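Long-range contacts in SPD1 nuclease (Streptococcus pyogenes, PDB 2XGR), which probably cleaves DNA as a secreted, prophage-encoded endonuclease of the metal-dependent His-Me finger class: residues T48-L53 / N225-V230; L70-F75 / P185-N190; L161-R166 / L215-E220. One frame throughout, in Å; residues are numbered along the deposited sequence.

Interaction 1. Residues T48-L53 / N225-V230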
loop_
_atom_site.group_PDB
_atom_site.type_symbol
_atom_site.label_atom_id
_atom_site.label_comp_id
_atom_site.label_asym_id
_atom_site.label_seq_id
_atom_site.Cartn_x
_atom_site.Cartn_y
_atom_site.Cartn_z
ATOM N N THR A 48 -8.038 17.313 -8.485
ATOM C CA THR A 48 -9.465 17.114 -8.689
ATOM C C THR A 48 -9.792 16.492 -10.039
ATOM O O THR A 48 -10.952 16.088 -10.288
ATOM C CB THR A 48 -10.239 18.480 -8.582
ATOM O OG1 THR A 48 -9.504 19.445 -9.327
ATOM C CG2 THR A 48 -10.272 18.960 -7.096
ATOM N N VAL A 49 -8.804 16.341 -10.914
ATOM C CA VAL A 49 -9.089 15.632 -12.151
ATOM C C VAL A 49 -9.314 14.149 -11.947
ATOM O O VAL A 49 -9.971 13.513 -12.755
ATOM C CB VAL A 49 -8.026 15.774 -13.277
ATOM C CG1 VAL A 49 -7.667 17.230 -13.485
ATOM C CG2 VAL A 49 -6.770 14.906 -12.953
ATOM N N SER A 50 -8.787 13.614 -10.846
ATOM C CA SER A 50 -8.916 12.162 -10.608
ATOM C C SER A 50 -10.051 11.917 -9.634
ATOM O O SER A 50 -10.308 12.710 -8.751
ATOM C CB SER A 50 -7.629 11.644 -9.957
ATOM O OG SER A 50 -7.806 10.238 -9.705
ATOM N N SER A 51 -10.791 10.873 -9.846
ATOM C CA SER A 51 -11.781 10.466 -8.845
ATOM C C SER A 51 -11.264 9.364 -7.935
ATOM O O SER A 51 -12.011 8.819 -7.134
ATOM C CB SER A 51 -13.078 10.008 -9.566
ATOM O OG SER A 51 -12.851 8.817 -10.332
ATOM N N LYS A 52 -9.976 9.048 -8.053
ATOM C CA LYS A 52 -9.393 7.963 -7.272
ATOM C C LYS A 52 -8.807 8.328 -5.928
ATOM O O LYS A 52 -8.486 7.392 -5.168
ATOM C CB LYS A 52 -8.284 7.290 -8.069
ATOM C CG LYS A 52 -8.808 6.620 -9.363
ATOM C CD LYS A 52 -7.629 5.910 -10.028
ATOM C CE LYS A 52 -8.036 5.275 -11.397
ATOM N NZ LYS A 52 -6.881 4.566 -12.052
ATOM N N LEU A 53 -8.710 9.625 -5.630
ATOM C CA LEU A 53 -7.846 10.105 -4.531
ATOM C C LEU A 53 -8.720 10.626 -3.387
ATOM O O LEU A 53 -9.975 10.818 -3.559
ATOM C CB LEU A 53 -6.958 11.240 -5.043
ATOM C CG LEU A 53 -6.286 10.963 -6.425
ATOM C CD1 LEU A 53 -5.374 12.120 -6.774
ATOM C CD2 LEU A 53 -5.446 9.670 -6.228
ATOM N N ASN A 225 -4.267 10.201 -15.617
ATOM C CA ASN A 225 -3.958 11.374 -14.765
ATOM C C ASN A 225 -2.644 11.237 -14.037
ATOM O O ASN A 225 -2.315 12.045 -13.173
ATOM C CB ASN A 225 -5.081 11.597 -13.761
ATOM C CG ASN A 225 -6.393 11.832 -14.424
ATOM O OD1 ASN A 225 -6.501 12.664 -15.358
ATOM N ND2 ASN A 225 -7.407 11.150 -13.950
ATOM N N GLY A 226 -1.870 10.203 -14.379
ATOM C CA GLY A 226 -0.626 10.053 -13.713
ATOM C C GLY A 226 -0.635 9.297 -12.370
ATOM O O GLY A 226 0.390 9.266 -11.711
ATOM N N VAL A 227 -1.775 8.705 -12.025
ATOM C CA VAL A 227 -1.905 7.920 -10.768
ATOM C C VAL A 227 -1.415 6.504 -11.096
ATOM O O VAL A 227 -1.785 5.934 -12.123
ATOM C CB VAL A 227 -3.375 7.883 -10.365
ATOM C CG1 VAL A 227 -3.577 6.966 -9.064
ATOM C CG2 VAL A 227 -3.820 9.338 -10.124
ATOM N N THR A 228 -0.560 5.937 -10.226
ATOM C CA THR A 228 0.075 4.627 -10.485
ATOM C C THR A 228 -0.587 3.538 -9.684
ATOM O O THR A 228 -0.969 3.788 -8.551
ATOM C CB THR A 228 1.543 4.674 -10.083
ATOM O OG1 THR A 228 2.211 5.653 -10.878
ATOM C CG2 THR A 228 2.288 3.345 -10.377
ATOM N N THR A 229 -0.845 2.407 -10.336
ATOM C CA THR A 229 -1.400 1.250 -9.641
ATOM C C THR A 229 -0.483 0.065 -9.874
ATOM O O THR A 229 -0.054 -0.171 -10.999
ATOM C CB THR A 229 -2.800 0.941 -10.191
ATOM O OG1 THR A 229 -3.630 2.110 -10.066
ATOM C CG2 THR A 229 -3.507 -0.256 -9.413
ATOM N N VAL A 230 -0.243 -0.704 -8.810
ATOM C CA VAL A 230 0.574 -1.928 -8.858
ATOM C C VAL A 230 -0.332 -3.038 -8.332
ATOM O O VAL A 230 -0.981 -2.858 -7.265
ATOM C CB VAL A 230 1.818 -1.737 -7.898
ATOM C CG1 VAL A 230 2.449 -3.104 -7.730
ATOM C CG2 VAL A 230 2.788 -0.774 -8.572
HETATM O O HOH W 1 -10.217 10.887 -15.020
HETATM O O HOH W 2 -7.204 9.022 -12.064
#

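Interaction 2. Residues L70-F75 / P185-N190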
loop_
_atom_site.group_PDB
_atom_site.type_symbol
_atom_site.label_atom_id
_atom_site.label_comp_id
_atom_site.label_asym_id
_atom_site.label_seq_id
_atom_site.Cartn_x
_atom_site.Cartn_y
_atom_site.Cartn_z
ATOM N N LEU A 70 -18.954 -10.312 4.908
ATOM C CA LEU A 70 -18.149 -11.435 5.391
ATOM C C LEU A 70 -17.043 -10.994 6.372
ATOM O O LEU A 70 -16.101 -11.749 6.652
ATOM C CB LEU A 70 -17.555 -12.184 4.177
ATOM C CG LEU A 70 -18.622 -12.864 3.301
ATOM C CD1 LEU A 70 -17.869 -13.452 2.104
ATOM C CD2 LEU A 70 -19.368 -13.973 4.155
ATOM N N ASN A 71 -17.205 -9.763 6.903
ATOM C CA ASN A 71 -16.241 -9.196 7.846
ATOM C C ASN A 71 -14.859 -8.961 7.228
ATOM O O ASN A 71 -13.839 -9.030 7.941
ATOM C CB ASN A 71 -16.113 -10.067 9.089
ATOM C CG ASN A 71 -17.441 -10.137 9.890
ATOM O OD1 ASN A 71 -18.177 -9.120 10.049
ATOM N ND2 ASN A 71 -17.815 -11.363 10.275
ATOM N N ARG A 72 -14.802 -8.825 5.908
ATOM C CA ARG A 72 -13.492 -8.643 5.273
ATOM C C ARG A 72 -13.242 -7.153 5.154
ATOM O O ARG A 72 -14.144 -6.372 4.786
ATOM C CB ARG A 72 -13.535 -9.271 3.828
ATOM C CG ARG A 72 -13.819 -10.778 3.843
ATOM C CD ARG A 72 -13.947 -11.337 2.404
ATOM N NE ARG A 72 -14.989 -10.635 1.624
ATOM C CZ ARG A 72 -15.546 -11.107 0.495
ATOM N NH1 ARG A 72 -15.084 -12.222 -0.094
ATOM N NH2 ARG A 72 -16.530 -10.437 -0.074
ATOM N N ALA A 73 -11.942 -6.779 5.298
ATOM C CA ALA A 73 -11.583 -5.379 4.992
ATOM C C ALA A 73 -11.778 -5.076 3.504
ATOM O O ALA A 73 -11.601 -5.943 2.633
ATOM C CB ALA A 73 -10.068 -5.208 5.322
ATOM N N THR A 74 -12.062 -3.825 3.193
ATOM C CA THR A 74 -12.371 -3.424 1.817
ATOM C C THR A 74 -11.421 -2.418 1.199
ATOM O O THR A 74 -11.233 -2.446 -0.033
ATOM C CB THR A 74 -13.824 -2.923 1.664
ATOM O OG1 THR A 74 -14.085 -1.848 2.564
ATOM C CG2 THR A 74 -14.773 -4.110 2.038
ATOM N N PHE A 75 -10.877 -1.486 1.993
ATOM C CA PHE A 75 -9.716 -0.684 1.486
ATOM C C PHE A 75 -9.116 0.097 2.630
ATOM O O PHE A 75 -9.807 0.368 3.603
ATOM C CB PHE A 75 -10.118 0.333 0.364
ATOM C CG PHE A 75 -11.066 1.431 0.833
ATOM C CD1 PHE A 75 -10.572 2.685 1.328
ATOM C CD2 PHE A 75 -12.453 1.267 0.681
ATOM C CE1 PHE A 75 -11.503 3.699 1.776
ATOM C CE2 PHE A 75 -13.333 2.291 1.038
ATOM C CZ PHE A 75 -12.869 3.493 1.586
ATOM N N PRO A 185 -7.749 -4.698 -1.217
ATOM C CA PRO A 185 -7.690 -6.143 -1.411
ATOM C C PRO A 185 -8.747 -6.520 -2.451
ATOM O O PRO A 185 -9.829 -5.901 -2.459
ATOM C CB PRO A 185 -7.991 -6.709 -0.015
ATOM C CG PRO A 185 -8.903 -5.650 0.685
ATOM C CD PRO A 185 -8.356 -4.303 0.066
ATOM N N ILE A 186 -8.398 -7.492 -3.291
ATOM C CA ILE A 186 -9.295 -7.970 -4.343
ATOM C C ILE A 186 -9.719 -9.404 -3.998
ATOM O O ILE A 186 -8.880 -10.318 -3.931
ATOM C CB ILE A 186 -8.554 -7.954 -5.717
ATOM C CG1 ILE A 186 -7.874 -6.575 -6.041
ATOM C CG2 ILE A 186 -9.506 -8.340 -6.886
ATOM C CD1 ILE A 186 -8.829 -5.437 -6.047
ATOM N N TYR A 187 -11.047 -9.615 -3.852
ATOM C CA TYR A 187 -11.530 -10.960 -3.416
ATOM C C TYR A 187 -12.300 -11.580 -4.586
ATOM O O TYR A 187 -12.841 -10.856 -5.457
ATOM C CB TYR A 187 -12.498 -10.881 -2.241
ATOM C CG TYR A 187 -11.918 -10.205 -0.985
ATOM C CD1 TYR A 187 -11.144 -10.936 -0.083
ATOM C CD2 TYR A 187 -12.162 -8.845 -0.755
ATOM C CE1 TYR A 187 -10.613 -10.298 1.043
ATOM C CE2 TYR A 187 -11.683 -8.195 0.366
ATOM C CZ TYR A 187 -10.899 -8.960 1.279
ATOM O OH TYR A 187 -10.406 -8.320 2.418
ATOM N N SER A 188 -12.372 -12.898 -4.544
ATOM C CA SER A 188 -13.256 -13.649 -5.399
ATOM C C SER A 188 -14.297 -14.310 -4.546
ATOM O O SER A 188 -13.968 -15.011 -3.569
ATOM C CB SER A 188 -12.473 -14.746 -6.143
ATOM O OG SER A 188 -13.431 -15.718 -6.699
ATOM N N GLY A 189 -15.569 -14.089 -4.902
ATOM C CA GLY A 189 -16.669 -14.849 -4.238
ATOM C C GLY A 189 -16.670 -14.740 -2.725
ATOM O O GLY A 189 -16.627 -13.626 -2.190
ATOM N N ASN A 190 -16.773 -15.874 -2.014
ATOM C CA ASN A 190 -16.780 -15.911 -0.545
ATOM C C ASN A 190 -15.392 -15.968 0.136
ATOM O O ASN A 190 -15.319 -16.140 1.345
ATOM C CB ASN A 190 -17.529 -17.179 -0.085
ATOM C CG ASN A 190 -18.966 -17.166 -0.516
ATOM O OD1 ASN A 190 -19.625 -16.135 -0.425
ATOM N ND2 ASN A 190 -19.440 -18.288 -1.059
HETATM O O HOH W 3 -16.873 -11.015 -3.050
HETATM O O HOH W 4 -12.003 -4.547 -1.520
#

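Interaction 3. Residues L161-R166 / L215-E220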
loop_
_atom_site.group_PDB
_atom_site.type_symbol
_atom_site.label_atom_id
_atom_site.label_comp_id
_atom_site.label_asym_id
_atom_site.label_seq_id
_atom_site.Cartn_x
_atom_site.Cartn_y
_atom_site.Cartn_z
ATOM N N LEU A 161 6.569 -4.377 0.808
ATOM C CA LEU A 161 7.643 -3.571 1.444
ATOM C C LEU A 161 8.509 -2.821 0.423
ATOM O O LEU A 161 8.893 -1.671 0.651
ATOM C CB LEU A 161 8.532 -4.539 2.311
ATOM C CG LEU A 161 9.698 -3.905 3.070
ATOM C CD1 LEU A 161 9.177 -2.945 4.150
ATOM C CD2 LEU A 161 10.552 -5.051 3.661
ATOM N N TYR A 162 8.771 -3.441 -0.736
ATOM C CA TYR A 162 9.544 -2.816 -1.809
ATOM C C TYR A 162 8.924 -1.463 -2.119
ATOM O O TYR A 162 9.627 -0.425 -2.232
ATOM C CB TYR A 162 9.413 -3.737 -3.094
ATOM C CG TYR A 162 9.997 -3.101 -4.338
ATOM C CD1 TYR A 162 11.300 -3.423 -4.764
ATOM C CD2 TYR A 162 9.294 -2.122 -5.057
ATOM C CE1 TYR A 162 11.844 -2.871 -5.890
ATOM C CE2 TYR A 162 9.871 -1.516 -6.169
ATOM C CZ TYR A 162 11.163 -1.918 -6.567
ATOM O OH TYR A 162 11.766 -1.293 -7.645
ATOM N N TYR A 163 7.606 -1.440 -2.242
ATOM C CA TYR A 163 6.938 -0.198 -2.717
ATOM C C TYR A 163 6.849 0.815 -1.557
ATOM O O TYR A 163 7.123 2.016 -1.728
ATOM C CB TYR A 163 5.490 -0.515 -3.204
ATOM C CG TYR A 163 5.590 -1.434 -4.404
ATOM C CD1 TYR A 163 5.774 -0.925 -5.701
ATOM C CD2 TYR A 163 5.641 -2.792 -4.188
ATOM C CE1 TYR A 163 6.017 -1.798 -6.782
ATOM C CE2 TYR A 163 5.857 -3.712 -5.285
ATOM C CZ TYR A 163 6.036 -3.178 -6.579
ATOM O OH TYR A 163 6.290 -4.087 -7.582
ATOM N N GLU A 164 6.421 0.354 -0.378
ATOM C CA GLU A 164 6.230 1.272 0.750
ATOM C C GLU A 164 7.551 1.898 1.230
ATOM O O GLU A 164 7.579 3.081 1.490
ATOM C CB GLU A 164 5.553 0.536 1.909
ATOM C CG GLU A 164 4.058 0.254 1.540
ATOM C CD GLU A 164 3.267 -0.326 2.728
ATOM O OE1 GLU A 164 2.013 -0.262 2.620
ATOM O OE2 GLU A 164 3.890 -0.809 3.716
ATOM N N ASN A 165 8.654 1.145 1.265
ATOM C CA ASN A 165 9.929 1.752 1.635
ATOM C C ASN A 165 10.349 2.826 0.625
ATOM O O ASN A 165 10.937 3.866 0.984
ATOM C CB ASN A 165 11.062 0.692 1.757
ATOM C CG ASN A 165 11.093 -0.012 3.141
ATOM O OD1 ASN A 165 12.019 -0.838 3.459
ATOM N ND2 ASN A 165 10.114 0.284 3.952
ATOM N N ARG A 166 10.083 2.580 -0.637
ATOM C CA ARG A 166 10.482 3.585 -1.623
ATOM C C ARG A 166 9.584 4.798 -1.557
ATOM O O ARG A 166 10.087 5.923 -1.726
ATOM C CB ARG A 166 10.491 2.944 -3.004
ATOM C CG ARG A 166 11.697 2.005 -3.192
ATOM C CD ARG A 166 11.613 1.182 -4.448
ATOM N NE ARG A 166 12.894 0.420 -4.619
ATOM C CZ ARG A 166 13.268 -0.602 -3.834
ATOM N NH1 ARG A 166 12.515 -1.107 -2.859
ATOM N NH2 ARG A 166 14.448 -1.194 -4.041
ATOM N N LEU A 215 8.687 4.194 -8.837
ATOM C CA LEU A 215 9.439 3.371 -7.902
ATOM C C LEU A 215 10.332 2.328 -8.566
ATOM O O LEU A 215 10.990 1.551 -7.845
ATOM C CB LEU A 215 8.475 2.691 -6.930
ATOM C CG LEU A 215 7.511 3.672 -6.230
ATOM C CD1 LEU A 215 6.660 2.874 -5.181
ATOM C CD2 LEU A 215 8.298 4.772 -5.559
ATOM N N ASN A 216 10.473 2.417 -9.891
ATOM C CA ASN A 216 11.377 1.552 -10.674
ATOM C C ASN A 216 11.029 0.065 -10.730
ATOM O O ASN A 216 11.890 -0.797 -10.820
ATOM C CB ASN A 216 12.863 1.782 -10.291
ATOM C CG ASN A 216 13.766 1.502 -11.458
ATOM O OD1 ASN A 216 13.495 2.029 -12.550
ATOM N ND2 ASN A 216 14.876 0.723 -11.244
ATOM N N SER A 217 9.732 -0.261 -10.673
ATOM C CA SER A 217 9.327 -1.642 -10.786
ATOM C C SER A 217 8.693 -1.837 -12.185
ATOM O O SER A 217 7.865 -0.998 -12.582
ATOM C CB SER A 217 8.255 -1.824 -9.704
ATOM O OG SER A 217 7.432 -2.843 -10.002
ATOM N N ASN A 218 8.755 -3.058 -12.697
ATOM C CA ASN A 218 8.077 -3.342 -13.985
ATOM C C ASN A 218 6.539 -3.523 -13.840
ATOM O O ASN A 218 5.859 -3.691 -14.852
ATOM C CB ASN A 218 8.621 -4.659 -14.579
ATOM C CG ASN A 218 10.038 -4.555 -15.001
ATOM O OD1 ASN A 218 10.511 -3.504 -15.464
ATOM N ND2 ASN A 218 10.775 -5.632 -14.783
ATOM N N LYS A 219 6.016 -3.378 -12.622
ATOM C CA LYS A 219 4.601 -3.615 -12.346
ATOM C C LYS A 219 3.782 -2.302 -12.307
ATOM O O LYS A 219 2.571 -2.377 -12.119
ATOM C CB LYS A 219 4.459 -4.344 -11.001
ATOM C CG LYS A 219 5.066 -5.716 -10.983
ATOM C CD LYS A 219 4.659 -6.474 -9.701
ATOM C CE LYS A 219 5.467 -7.730 -9.548
ATOM N NZ LYS A 219 4.869 -8.664 -10.552
ATOM N N GLU A 220 4.420 -1.154 -12.484
ATOM C CA GLU A 220 3.732 0.137 -12.266
ATOM C C GLU A 220 2.909 0.494 -13.491
ATOM O O GLU A 220 3.484 0.612 -14.588
ATOM C CB GLU A 220 4.730 1.217 -12.011
ATOM C CG GLU A 220 5.436 0.901 -10.633
ATOM C CD GLU A 220 6.498 1.934 -10.363
ATOM O OE1 GLU A 220 7.583 1.915 -10.998
ATOM O OE2 GLU A 220 6.209 2.896 -9.645
HETATM O O HOH W 5 14.996 -0.666 -8.584
#

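Interaction 1. Residues T48-L53 / N225-V230
The loop running on from the short 3-10 turn at Val49 meets the chain leading into strand 228-233 most closely at Ser50 and Asn225, whose CA atoms are 6.5 Å apart. The Val49 and Asn225 side chains run alongside each other, pointing opposite ways. Val49 CG2 sits between its own backbone N and carbonyl carbon and presses on the carboxamide of Asn225, 3.3 Å from Asn225 OD1, an apolar methyl against a carbonyl oxygen. The other end of that carboxamide works through water: Asn225 ND2 donates to one water at 3.0 Å, which gives only a weak bond to the carbonyl of Val49, and to a second, which also lies 2.7 Å from Ser50 OG. With OG anti to the backbone N (chi1 178°), Ser50 also accepts from Lys52 N at 3.0 Å and so closes an ST turn. Strand 228-233 belongs to the large antiparallel sheet, pairing with strands 196-204 and 221-222, and the contact sets a surface loop beside the approach to this strand. Val227 meets Leu53 in apolar contact, Val227 CG2 lying 4.2 Å from Leu53 CD2; the same CG2 lies 4.1 Å from Ser50 OG, while Val227 CG1 lies 4.3 Å from CD of the extended Lys52 chain. Lys52 NZ forms a salt bridge with Asp223, whose other carboxylate oxygen accepts from the backbone N of both Asn225 and Val227, so that one carboxylate holds the bend before the strand and pairs with the lysine of the facing loop. Leu53 also packs on Leu210 of strand 209-214.

Interaction 2. Residues L70-F75 / P185-N190
Arg72 and Tyr187 both carry CG beside the backbone N, and Arg72 then bends at its third torsion (chi3 -56°), which turns NE back over the Tyr187 ring. The aliphatic part comes first: Arg72 CD lies 3.8 Å from the ring centroid, a CH-pi contact. The guanidinium follows, stacked nearly parallel to the ring (planes 19° apart) in a cation-pi contact, CZ being 4.4 Å from the centroid. Leu70 CD1 covers the opposite face of the guanidinium, 3.6 Å above its centre. In plane at the edge, Arg72 NH1 donates to Gly189 O at 3.0 Å, and a water joins Arg72 NH2 to the same carbonyl. Tyr187 OH donates at 2.7 Å to Ala73 O, in the carbonyl plane on a lone pair; Pro185 CG touches this oxygen at 3.3 Å. A further water links the carbonyls of Thr74 and Pro185. The two segments run roughly antiparallel where the chain enters strand 76-80 and leaves its partner 178-186. Asp68 forms a salt bridge with Arg72 NE, and Glu191 O accepts from NH1. Sandwiched between leucine and tyrosine and ringed by acceptors, the guanidinium is fixed in rotation and its positive charge probably stabilised.

Interaction 3. Residues L161-R166 / L215-E220
The Tyr163 ring takes Leu215 CD1 and Ser217 OG at its edge, near the ring plane, while Tyr162 CD2 stands 3.5 Å above the centre of one face. The Tyr162 ring in turn carries Arg166 NH1 over one face, offset toward the rim, and meets Tyr163 CG and Asn216 O at its edge. Tyr162 CE1 lies over the centre of the Arg166 guanidinium, and Tyr162 O accepts from Arg166 NH1 in the guanidinium plane at 3.0 Å; Asp154 O is a second acceptor for this nitrogen. The phenol of Tyr163 is gripped by Ser217 OG, which, anti to its backbone N (chi1 156°), donates to Tyr163 OH at 3.0 Å, and by Pro157 O. Lys219 crosses that phenol at about a right angle, its CD 3.6 Å from Tyr163 OH. Helix 160-173 packs against the link between strands 209-214 and 221-222 of the large antiparallel sheet, with Tyr163 reaching on to Leu199 and Tyr201 of strand 196-204. The link holds its own shape by a type I turn from Ser217 to Glu220 and by an ST turn in which Ser217 OG accepts from Lys219 N. Glu220 braces it further: OE2 accepts from Leu215 N on the syn side at 2.9 Å, and OE1 accepts from Ser217 N, which lies 45° out of the carboxylate plane. Tyr201 OH also bonds to OE2. Leu215 lays its methyls on the helix, CD1 3.6 Å from Tyr163 O and CD2 3.8 Å from Arg166 CB.

In the fold
From the N terminus, the chain leaves strand 39-46 and enters 48-53, whose partner 225-230 comes 172 residues later; interaction 1 thus closes the longest loop, and both other contacts fall within it. Interaction 2 opens at 70-75, just before strand 76-80, and closes at 185-190, at the end of strand 178-186. Interaction 3 starts inside that second loop, on helix 160-173, and ends beyond it at 215-220, so the two cross. They lie on opposite sides of the chain's centre, their centres about 24 Å apart. Interactions 1 and 3 touch: Val230 packs on Tyr163, and Thr228 on Glu220, joining helix, connecting turn and strand 228-233.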